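Ferredoxin component of carbazole 1,9a-dioxygenase (Nocardioides aromaticivorans, PDB 3GCE) probably carries electrons, through its Rieske-type [2Fe-2S] cluster, to the terminal oxygenase of the carbazole 1,9a-dioxygenase system. Local coordinates at residues V24-M36 against I47-D59. Numbering follows the deposited sequence.
Sequences VPTAFDVDGDEVM and ISNLCSHAEAYLD. With FES (Fe2/s2 (inorganic) cluster), chain B.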
loop_
_atom_site.group_PDB
_atom_site.type_symbol
_atom_site.label_atom_id
_atom_site.label_comp_id
_atom_site.label_asym_id
_atom_site.label_seq_id
_atom_site.Cartn_x
_atom_site.Cartn_y
_atom_site.Cartn_z
ATOM N N VAL A 24 -10.062 2.345 0.706
ATOM C CA VAL A 24 -10.144 0.887 0.650
ATOM C C VAL A 24 -8.882 0.309 -0.029
ATOM O O VAL A 24 -8.699 0.452 -1.253
ATOM C CB VAL A 24 -11.427 0.378 -0.090
ATOM C CG1 VAL A 24 -11.488 -1.154 -0.049
ATOM C CG2 VAL A 24 -12.685 0.975 0.539
ATOM N N PRO A 25 -8.013 -0.336 0.768
ATOM C CA PRO A 25 -6.756 -0.904 0.264
ATOM C C PRO A 25 -6.978 -2.132 -0.613
ATOM O O PRO A 25 -7.877 -2.926 -0.352
ATOM C CB PRO A 25 -5.975 -1.280 1.529
ATOM C CG PRO A 25 -6.818 -0.897 2.691
ATOM C CD PRO A 25 -8.197 -0.563 2.218
ATOM N N THR A 26 -6.175 -2.269 -1.660
ATOM C CA THR A 26 -6.200 -3.474 -2.491
ATOM C C THR A 26 -4.776 -3.902 -2.732
ATOM O O THR A 26 -3.851 -3.146 -2.461
ATOM C CB THR A 26 -6.836 -3.208 -3.865
ATOM O OG1 THR A 26 -7.836 -2.208 -3.725
ATOM C CG2 THR A 26 -7.478 -4.459 -4.399
ATOM N N ALA A 27 -4.591 -5.099 -3.259
ATOM C CA ALA A 27 -3.262 -5.588 -3.569
ATOM C C ALA A 27 -3.207 -5.947 -5.052
ATOM O O ALA A 27 -4.205 -6.399 -5.630
ATOM C CB ALA A 27 -2.907 -6.786 -2.711
ATOM N N PHE A 28 -2.025 -5.753 -5.625
ATOM C CA PHE A 28 -1.737 -6.015 -7.026
ATOM C C PHE A 28 -0.369 -6.656 -7.139
ATOM O O PHE A 28 0.532 -6.393 -6.320
ATOM C CB PHE A 28 -1.722 -4.716 -7.801
ATOM C CG PHE A 28 -3.051 -4.028 -7.858
ATOM C CD1 PHE A 28 -4.063 -4.513 -8.677
ATOM C CD2 PHE A 28 -3.297 -2.886 -7.082
ATOM C CE1 PHE A 28 -5.301 -3.873 -8.735
ATOM C CE2 PHE A 28 -4.536 -2.247 -7.125
ATOM C CZ PHE A 28 -5.539 -2.739 -7.955
ATOM N N ASP A 29 -0.210 -7.499 -8.155
ATOM C CA ASP A 29 1.106 -7.992 -8.537
ATOM C C ASP A 29 1.856 -6.936 -9.329
ATOM O O ASP A 29 1.385 -6.476 -10.373
ATOM C CB ASP A 29 1.031 -9.275 -9.363
ATOM C CG ASP A 29 2.373 -9.624 -9.977
ATOM O OD1 ASP A 29 3.300 -9.905 -9.205
ATOM O OD2 ASP A 29 2.528 -9.580 -11.219
ATOM N N VAL A 30 3.032 -6.560 -8.831
ATOM C CA VAL A 30 3.862 -5.606 -9.494
ATOM C C VAL A 30 5.176 -6.330 -9.768
ATOM O O VAL A 30 6.071 -6.342 -8.926
ATOM C CB VAL A 30 4.059 -4.320 -8.633
ATOM C CG1 VAL A 30 5.015 -3.341 -9.312
ATOM C CG2 VAL A 30 2.706 -3.613 -8.374
ATOM N N ASP A 31 5.271 -6.960 -10.942
ATOM C CA ASP A 31 6.518 -7.616 -11.354
ATOM C C ASP A 31 6.956 -8.700 -10.379
ATOM O O ASP A 31 8.129 -8.765 -10.020
ATOM C CB ASP A 31 7.641 -6.579 -11.438
ATOM C CG ASP A 31 8.103 -6.337 -12.847
ATOM O OD1 ASP A 31 7.276 -5.875 -13.690
ATOM O OD2 ASP A 31 9.313 -6.603 -13.098
ATOM N N GLY A 32 6.021 -9.525 -9.930
ATOM C CA GLY A 32 6.338 -10.585 -8.984
ATOM C C GLY A 32 6.173 -10.190 -7.530
ATOM O O GLY A 32 6.048 -11.071 -6.672
ATOM N N ASP A 33 6.182 -8.881 -7.241
ATOM C CA ASP A 33 5.976 -8.395 -5.861
ATOM C C ASP A 33 4.538 -7.973 -5.599
ATOM O O ASP A 33 3.936 -7.276 -6.404
ATOM C CB ASP A 33 6.907 -7.233 -5.533
ATOM C CG ASP A 33 8.369 -7.635 -5.575
ATOM O OD1 ASP A 33 8.743 -8.617 -4.901
ATOM O OD2 ASP A 33 9.135 -6.979 -6.301
ATOM N N GLU A 34 4.009 -8.375 -4.446
ATOM C CA GLU A 34 2.645 -8.047 -4.102
ATOM C C GLU A 34 2.643 -6.690 -3.410
ATOM O O GLU A 34 3.378 -6.466 -2.417
ATOM C CB GLU A 34 2.050 -9.111 -3.181
ATOM C CG GLU A 34 0.543 -9.129 -3.148
ATOM C CD GLU A 34 0.011 -10.249 -2.250
ATOM O OE1 GLU A 34 0.477 -11.414 -2.363
ATOM O OE2 GLU A 34 -0.868 -9.962 -1.424
ATOM N N VAL A 35 1.825 -5.790 -3.947
ATOM C CA VAL A 35 1.846 -4.395 -3.527
ATOM C C VAL A 35 0.461 -3.895 -3.118
ATOM O O VAL A 35 -0.511 -3.998 -3.882
ATOM C CB VAL A 35 2.430 -3.497 -4.646
ATOM C CG1 VAL A 35 2.440 -2.045 -4.215
ATOM C CG2 VAL A 35 3.839 -3.935 -4.957
ATOM N N MET A 36 0.376 -3.374 -1.900
ATOM C CA MET A 36 -0.859 -2.790 -1.412
ATOM C C MET A 36 -0.951 -1.369 -1.938
ATOM O O MET A 36 -0.011 -0.586 -1.783
ATOM C CB MET A 36 -0.882 -2.781 0.116
ATOM C CG MET A 36 -2.255 -2.401 0.706
ATOM S SD MET A 36 -2.292 -0.715 1.289
ATOM C CE MET A 36 -1.294 -1.001 2.698
ATOM N N ILE A 47 2.696 0.324 -0.928
ATOM C CA ILE A 47 3.771 -0.293 -0.135
ATOM C C ILE A 47 3.677 -1.789 -0.329
ATOM O O ILE A 47 2.676 -2.278 -0.845
ATOM C CB ILE A 47 3.737 0.088 1.401
ATOM C CG1 ILE A 47 2.398 -0.317 2.063
ATOM C CG2 ILE A 47 3.993 1.586 1.561
ATOM C CD1 ILE A 47 2.448 -0.341 3.636
ATOM N N SER A 48 4.719 -2.513 0.062
ATOM C CA SER A 48 4.646 -3.976 0.044
ATOM C C SER A 48 3.416 -4.447 0.812
ATOM O O SER A 48 3.099 -3.922 1.886
ATOM C CB SER A 48 5.875 -4.598 0.676
ATOM O OG SER A 48 5.639 -5.999 0.811
ATOM N N ASN A 49 2.730 -5.443 0.261
ATOM C CA ASN A 49 1.535 -5.971 0.899
ATOM C C ASN A 49 1.853 -6.943 2.031
ATOM O O ASN A 49 0.960 -7.348 2.751
ATOM C CB ASN A 49 0.634 -6.679 -0.123
ATOM C CG ASN A 49 -0.799 -6.844 0.381
ATOM O OD1 ASN A 49 -1.331 -5.957 1.033
ATOM N ND2 ASN A 49 -1.417 -7.979 0.076
ATOM N N LEU A 50 3.112 -7.347 2.146
ATOM C CA LEU A 50 3.496 -8.314 3.172
ATOM C C LEU A 50 3.982 -7.616 4.404
ATOM O O LEU A 50 4.958 -6.873 4.344
ATOM C CB LEU A 50 4.616 -9.231 2.685
ATOM C CG LEU A 50 4.229 -10.612 2.206
ATOM C CD1 LEU A 50 3.678 -11.464 3.394
ATOM C CD2 LEU A 50 3.251 -10.484 1.038
ATOM N N CYS A 51 3.334 -7.896 5.530
ATOM C CA CYS A 51 3.750 -7.309 6.807
ATOM C C CYS A 51 5.186 -7.755 7.122
ATOM O O CYS A 51 5.550 -8.904 6.841
ATOM C CB CYS A 51 2.790 -7.764 7.922
ATOM S SG CYS A 51 3.143 -7.020 9.516
ATOM N N SER A 52 6.005 -6.867 7.694
ATOM C CA SER A 52 7.369 -7.252 8.049
ATOM C C SER A 52 7.458 -8.051 9.357
ATOM O O SER A 52 8.510 -8.644 9.663
ATOM C CB SER A 52 8.253 -6.015 8.194
ATOM O OG SER A 52 7.818 -5.266 9.296
ATOM N N HIS A 53 6.373 -8.102 10.116
ATOM C CA HIS A 53 6.444 -8.750 11.411
ATOM C C HIS A 53 6.346 -10.284 11.273
ATOM O O HIS A 53 7.132 -11.024 11.866
ATOM C CB HIS A 53 5.384 -8.189 12.383
ATOM C CG HIS A 53 5.263 -8.989 13.639
ATOM N ND1 HIS A 53 4.139 -9.721 13.949
ATOM C CD2 HIS A 53 6.159 -9.240 14.622
ATOM C CE1 HIS A 53 4.334 -10.360 15.091
ATOM N NE2 HIS A 53 5.559 -10.094 15.512
ATOM N N ALA A 54 5.364 -10.747 10.509
ATOM C CA ALA A 54 5.201 -12.168 10.219
ATOM C C ALA A 54 4.417 -12.238 8.928
ATOM O O ALA A 54 4.116 -11.209 8.326
ATOM C CB ALA A 54 4.474 -12.883 11.354
ATOM N N GLU A 55 4.091 -13.436 8.472
ATOM C CA GLU A 55 3.324 -13.513 7.255
ATOM C C GLU A 55 1.907 -13.008 7.491
ATOM O O GLU A 55 1.116 -13.648 8.189
ATOM C CB GLU A 55 3.298 -14.930 6.694
ATOM C CG GLU A 55 2.714 -14.962 5.294
ATOM C CD GLU A 55 2.195 -16.331 4.920
ATOM O OE1 GLU A 55 2.526 -17.308 5.641
ATOM O OE2 GLU A 55 1.467 -16.427 3.904
ATOM N N ALA A 56 1.593 -11.850 6.922
ATOM C CA ALA A 56 0.200 -11.382 6.861
ATOM C C ALA A 56 0.069 -10.382 5.724
ATOM O O ALA A 56 1.070 -9.802 5.308
ATOM C CB ALA A 56 -0.235 -10.758 8.180
ATOM N N TYR A 57 -1.155 -10.183 5.246
ATOM C CA TYR A 57 -1.404 -9.421 4.036
ATOM C C TYR A 57 -2.141 -8.126 4.363
ATOM O O TYR A 57 -3.293 -8.125 4.772
ATOM C CB TYR A 57 -2.094 -10.307 2.952
ATOM C CG TYR A 57 -1.227 -11.522 2.704
ATOM C CD1 TYR A 57 -0.186 -11.471 1.764
ATOM C CD2 TYR A 57 -1.378 -12.686 3.460
ATOM C CE1 TYR A 57 0.665 -12.570 1.558
ATOM C CE2 TYR A 57 -0.506 -13.809 3.265
ATOM C CZ TYR A 57 0.503 -13.718 2.296
ATOM O OH TYR A 57 1.375 -14.757 2.063
ATOM N N LEU A 58 -1.414 -7.013 4.215
ATOM C CA LEU A 58 -1.856 -5.734 4.737
ATOM C C LEU A 58 -3.165 -5.206 4.134
ATOM O O LEU A 58 -3.943 -4.569 4.827
ATOM C CB LEU A 58 -0.745 -4.685 4.565
ATOM C CG LEU A 58 0.555 -5.022 5.308
ATOM C CD1 LEU A 58 1.606 -3.950 4.961
ATOM C CD2 LEU A 58 0.330 -5.093 6.847
ATOM N N ASP A 59 -3.406 -5.456 2.855
ATOM C CA ASP A 59 -4.651 -5.028 2.214
ATOM C C ASP A 59 -5.921 -5.606 2.869
ATOM O O ASP A 59 -7.015 -5.071 2.686
ATOM C CB ASP A 59 -4.624 -5.351 0.708
ATOM C CG ASP A 59 -4.958 -6.798 0.397
ATOM O OD1 ASP A 59 -4.203 -7.725 0.759
ATOM O OD2 ASP A 59 -5.985 -7.010 -0.264
HETATM FE FE1 FES B . 1.550 -8.043 10.843
HETATM FE FE2 FES B . 2.223 -9.509 13.064
HETATM S S1 FES B . 1.672 -7.317 12.994
HETATM S S2 FES B . 2.036 -10.157 10.959
HETATM O O HOH W 1 -9.839 -3.621 1.588
HETATM O O HOH W 2 -6.911 -7.530 -3.069
HETATM O O HOH W 3 5.841 -7.046 -1.624
#
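Asn49 sets its side-chain amide between Glu34 and Asp59, where the antiparallel pairing of strands 33-40 and 43-48 gives way to the loop that binds the cluster. With CG anti to the backbone N (chi1 -161°), the amide is placed between the two carboxylates. One ND2 hydrogen goes to Glu34 OE2, on the anti side and tilted out of the carboxylate plane, which stands 43° from the amide; the modelled 2.5 Å is unusually short and its exact length doubtful. The other meets Asp59 OD1 at 2.9 Å from above the Asp59 carboxylate plane, while OD1 of Asn49 accepts in its carbonyl plane from Asp59 N at 2.8 Å. Three bonds thus fix the amide's rotation, and the main chain adds a nearly straight one, Asn49 N to Glu34 O (170° at the hydrogen). Ala27 CB packs 3.4 Å from Asn49 ND2. Met36 crosses Asn49 at about a right angle, its CB 3.3 Å from Asn49 OD1; bent beyond CG, it runs alongside Ile47 to bring CE within 3.8 Å of Ile47 CG1. Backbone bonds in both directions pair Met36 with Ile47, and Ile70 of strand 69-71 touches both side chains. With an alanine in place of Asn49, the Glu34 and Asp59 carboxylates, 4.6 Å apart between Glu34 OE2 and Asp59 OD1, would probably lose the donor between them, and Asp59 N its acceptor. The loop carries Cys51 and His53, iron ligands completed by Cys72 and His75, as in Rieske domains; the amide's two donors are likely to ease carboxylate repulsion, while its bonds to Asp59 close the loop's ends on each other and that to Glu34 fastens them to the hairpin.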